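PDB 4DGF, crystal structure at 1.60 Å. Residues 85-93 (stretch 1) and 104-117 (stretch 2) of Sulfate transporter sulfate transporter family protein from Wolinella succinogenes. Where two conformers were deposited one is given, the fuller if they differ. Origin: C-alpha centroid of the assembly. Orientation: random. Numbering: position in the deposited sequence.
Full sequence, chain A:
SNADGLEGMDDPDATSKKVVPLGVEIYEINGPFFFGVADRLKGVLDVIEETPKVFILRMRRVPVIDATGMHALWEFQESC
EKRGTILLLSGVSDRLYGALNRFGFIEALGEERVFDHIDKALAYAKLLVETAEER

Stretch 1 (85-93) TILLLSGVS
Stretch 2, residues 104-117: GFIEALGEERVFDH

Residues 86-90 of stretch 1 form a strand. After Gly104, stretch 2 forms a helix, 105-109, passes through a 3-10 segment, 111-113, and then extends alongside the strand. The helix runs at 139° to the strand, with the axes 11.0 Å apart at closest approach. From Arg113 onward the two backbones run in the same direction. Leu88 lies beside Arg113, Leu89 beside Val114, Ser90 beside Phe115 and Gly91 beside Asp116, with CA-CA distances of 4.8, 4.8, 4.5 and 4.2 Å. A single beta bridge joins Leu89 and Val114.

Leu89 covers the most surface. Its backbone is extended (phi/psi -107/136) and bonds on both sides of Val114. Leu89 N donates to Arg113 O at 2.9 Å, and Leu89 O accepts from Phe115 N at 2.9 Å. The side chain is m,t (-40°, 178°) and enters an apolar pocket. Leu89 CG lies 3.9 Å from Leu109 CD2. Leu89 CD1 is 4.1 Å from Val114 CG2 and 4.2 Å from Phe105 CE2, at the edge of that ring. Phe105 (chi1 t, chi2 64°) and Leu109 (t,p) both point toward the strand from the helix. Val114 (t) also meets Val92 (t), with CG1 of Val114 3.8 Å from CG2 of Val92.

Arg113 is next in area. Its backbone is at -93/3, and its N bonds back to Gly110 O at 3.0 Å. Its side chain follows m,m,t with chi4 at 91°, which carries the guanidinium back along the strand. Arg113 NH1 donates to Leu87 O at 3.2 Å. The same NH1 donates to a water at 3.1 Å; that water accepts from Leu87 N at 3.1 Å and donates to Thr85 O at 3.2 Å. The charged group thus satisfies strand backbone directly and through water. Ile86 CG2 covers one guanidinium face, 3.6 Å from Arg113 NH1. The aliphatic part packs too, with Arg113 CD 3.7 Å from Leu88 CD2.

Phe115 is extended (-128/154), with chi1 m and chi2 -92°. Its ring edge meets Leu88 (m,t), where CE2 of Phe115 is 4.3 Å from CD2 of Leu88. Phe115 O accepts from Val92 N at 2.9 Å, almost straight at 172°. Gly91 N is 3.0 Å from Phe115 O, but the angle is too poor for a hydrogen bond. Gly91 has positive phi (65/30), a conformation that favours glycine. It turns the chain after the strand and places Val92 N on Phe115 O.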

# COMPACT_ATOMS: atom_id res chain seq x y z
N THR A 85 -3.74 3.20 11.64
CA THR A 85 -2.59 3.00 10.76
C THR A 85 -2.73 3.85 9.52
O THR A 85 -3.80 3.85 8.94
CB THR A 85 -2.53 1.51 10.30
OG1 THR A 85 -2.33 0.69 11.48
CG2 THR A 85 -1.35 1.29 9.30
N ILE A 86 -1.65 4.50 9.09
CA ILE A 86 -1.72 5.28 7.85
C ILE A 86 -1.29 4.35 6.67
O ILE A 86 -0.15 3.91 6.62
CB ILE A 86 -0.79 6.51 7.95
CG1 ILE A 86 -1.34 7.46 9.03
CG2 ILE A 86 -0.75 7.19 6.58
CD1 ILE A 86 -0.40 8.60 9.47
N LEU A 87 -2.17 4.17 5.70
CA LEU A 87 -1.86 3.43 4.47
C LEU A 87 -1.23 4.37 3.42
O LEU A 87 -1.76 5.44 3.17
CB LEU A 87 -3.17 2.84 3.92
CG LEU A 87 -3.03 1.89 2.72
CD1 LEU A 87 -2.07 0.75 3.03
CD2 LEU A 87 -4.41 1.34 2.26
N LEU A 88 -0.10 3.95 2.85
CA LEU A 88 0.55 4.59 1.69
C LEU A 88 0.59 3.51 0.53
O LEU A 88 0.73 2.33 0.77
CB LEU A 88 1.98 5.03 1.97
CG LEU A 88 2.14 5.92 3.25
CD1 LEU A 88 3.61 6.28 3.45
CD2 LEU A 88 1.27 7.20 3.18
N LEU A 89 0.42 3.99 -0.67
CA LEU A 89 0.73 3.11 -1.85
C LEU A 89 1.98 3.58 -2.50
O LEU A 89 2.16 4.79 -2.66
CB LEU A 89 -0.39 3.19 -2.91
CG LEU A 89 -1.76 3.24 -2.34
CD1 LEU A 89 -2.67 3.36 -3.58
CD2 LEU A 89 -2.08 1.92 -1.59
N SER A 90 2.89 2.68 -2.88
CA SER A 90 4.07 3.11 -3.61
C SER A 90 4.08 2.34 -4.92
O SER A 90 3.38 1.29 -5.06
CB SER A 90 5.38 2.82 -2.86
OG SER A 90 5.60 1.45 -2.66
N GLY A 91 4.91 2.82 -5.83
CA GLY A 91 5.15 2.17 -7.13
C GLY A 91 3.88 2.16 -8.01
O GLY A 91 3.71 1.27 -8.84
N VAL A 92 3.06 3.16 -7.80
CA VAL A 92 1.77 3.18 -8.56
C VAL A 92 2.03 3.76 -9.97
O VAL A 92 2.42 4.95 -10.14
CB VAL A 92 0.70 4.00 -7.85
CG1 VAL A 92 -0.55 4.14 -8.71
CG2 VAL A 92 0.33 3.40 -6.50
N SER A 93 1.84 2.93 -10.99
CA SER A 93 2.10 3.36 -12.39
C SER A 93 0.92 4.30 -12.81
O SER A 93 -0.10 4.35 -12.20
CB SER A 93 2.08 2.17 -13.34
OG SER A 93 0.78 1.57 -13.31
N GLY A 104 -12.63 5.48 -7.52
CA GLY A 104 -12.89 6.40 -6.43
C GLY A 104 -11.94 6.31 -5.25
O GLY A 104 -12.13 6.97 -4.20
N PHE A 105 -10.95 5.43 -5.40
CA PHE A 105 -10.10 5.11 -4.28
C PHE A 105 -9.07 6.23 -4.01
O PHE A 105 -8.77 6.49 -2.83
CB PHE A 105 -9.31 3.78 -4.53
CG PHE A 105 -8.57 3.33 -3.31
CD1 PHE A 105 -9.32 2.99 -2.21
CD2 PHE A 105 -7.19 3.21 -3.25
CE1 PHE A 105 -8.70 2.51 -1.06
CE2 PHE A 105 -6.53 2.77 -2.07
CZ PHE A 105 -7.35 2.46 -0.96
N ILE A 106 -8.57 6.86 -5.06
CA ILE A 106 -7.58 7.97 -4.91
C ILE A 106 -8.21 9.10 -4.06
O ILE A 106 -7.58 9.58 -3.11
CB ILE A 106 -7.06 8.53 -6.23
CG1 ILE A 106 -6.38 7.43 -7.06
CG2 ILE A 106 -6.16 9.77 -5.98
CD1 ILE A 106 -5.04 6.83 -6.48
N GLU A 107 -9.44 9.51 -4.37
CA GLU A 107 -10.03 10.63 -3.60
C GLU A 107 -10.34 10.17 -2.19
O GLU A 107 -10.33 10.98 -1.26
CB GLU A 107 -11.26 11.23 -4.28
CG GLU A 107 -11.01 11.72 -5.70
CD GLU A 107 -12.09 12.65 -6.25
OE1 GLU A 107 -13.30 12.32 -6.21
OE2 GLU A 107 -11.71 13.71 -6.79
N ALA A 108 -10.57 8.87 -2.00
CA ALA A 108 -10.90 8.38 -0.62
C ALA A 108 -9.68 8.27 0.26
O ALA A 108 -9.70 8.56 1.48
CB ALA A 108 -11.64 7.06 -0.65
N LEU A 109 -8.56 7.87 -0.36
CA LEU A 109 -7.33 7.68 0.42
C LEU A 109 -6.63 8.99 0.62
O LEU A 109 -6.05 9.30 1.69
CB LEU A 109 -6.38 6.75 -0.39
CG LEU A 109 -5.10 6.39 0.38
CD1 LEU A 109 -5.43 5.64 1.69
CD2 LEU A 109 -4.23 5.59 -0.54
N GLY A 110 -6.68 9.81 -0.43
CA GLY A 110 -5.96 11.08 -0.51
C GLY A 110 -4.75 10.97 -1.43
O GLY A 110 -3.89 10.05 -1.28
N GLU A 111 -4.64 11.88 -2.40
CA GLU A 111 -3.52 11.81 -3.36
C GLU A 111 -2.17 11.84 -2.71
O GLU A 111 -1.19 11.35 -3.29
CB GLU A 111 -3.56 13.06 -4.28
CG GLU A 111 -4.58 13.03 -5.34
CD GLU A 111 -4.68 14.37 -6.07
OE1 GLU A 111 -5.82 14.80 -6.39
OE2 GLU A 111 -3.61 15.01 -6.30
N GLU A 112 -2.06 12.55 -1.58
CA GLU A 112 -0.76 12.71 -0.96
C GLU A 112 -0.21 11.39 -0.35
O GLU A 112 0.97 11.30 0.04
CB GLU A 112 -0.84 13.83 0.11
CG GLU A 112 -1.42 13.37 1.43
CD GLU A 112 -2.94 13.26 1.43
OE1 GLU A 112 -3.67 13.60 0.39
OE2 GLU A 112 -3.42 12.85 2.53
N ARG A 113 -1.07 10.38 -0.31
CA ARG A 113 -0.68 9.01 0.15
C ARG A 113 -0.24 8.03 -0.97
O ARG A 113 0.05 6.85 -0.66
CB ARG A 113 -1.85 8.35 0.85
CG ARG A 113 -2.56 9.19 1.95
CD ARG A 113 -1.96 9.01 3.27
NE ARG A 113 -2.82 9.49 4.36
CZ ARG A 113 -3.70 8.71 4.99
NH1 ARG A 113 -3.81 7.38 4.68
NH2 ARG A 113 -4.38 9.22 5.99
N VAL A 114 -0.18 8.52 -2.25
CA VAL A 114 0.01 7.65 -3.37
C VAL A 114 1.33 8.11 -4.02
O VAL A 114 1.47 9.33 -4.38
CB VAL A 114 -1.19 7.78 -4.37
CG1 VAL A 114 -0.98 6.83 -5.53
CG2 VAL A 114 -2.47 7.42 -3.59
N PHE A 115 2.27 7.18 -4.21
CA PHE A 115 3.58 7.45 -4.75
C PHE A 115 3.98 6.58 -5.92
O PHE A 115 3.53 5.44 -5.99
CB PHE A 115 4.66 7.23 -3.68
CG PHE A 115 4.40 8.09 -2.42
CD1 PHE A 115 4.99 9.36 -2.30
CD2 PHE A 115 3.50 7.65 -1.48
CE1 PHE A 115 4.69 10.16 -1.18
CE2 PHE A 115 3.20 8.47 -0.40
CZ PHE A 115 3.81 9.70 -0.23
N ASP A 116 4.90 7.10 -6.78
CA ASP A 116 5.26 6.29 -7.87
C ASP A 116 6.52 5.49 -7.61
O ASP A 116 6.98 4.77 -8.54
CB ASP A 116 5.42 7.09 -9.16
CG ASP A 116 6.49 8.16 -9.05
OD1 ASP A 116 7.36 8.07 -8.18
OD2 ASP A 116 6.50 9.12 -9.88
N HIS A 117 7.03 5.61 -6.39
CA HIS A 117 8.32 5.02 -6.06
C HIS A 117 8.41 4.83 -4.57
O HIS A 117 8.05 5.73 -3.75
CB HIS A 117 9.51 5.91 -6.51
CG HIS A 117 10.83 5.11 -6.65
ND1 HIS A 117 11.68 4.82 -5.60
CD2 HIS A 117 11.39 4.47 -7.76
CE1 HIS A 117 12.70 4.04 -6.03
NE2 HIS A 117 12.53 3.82 -7.32
O HOH W 1 -5.10 4.99 6.21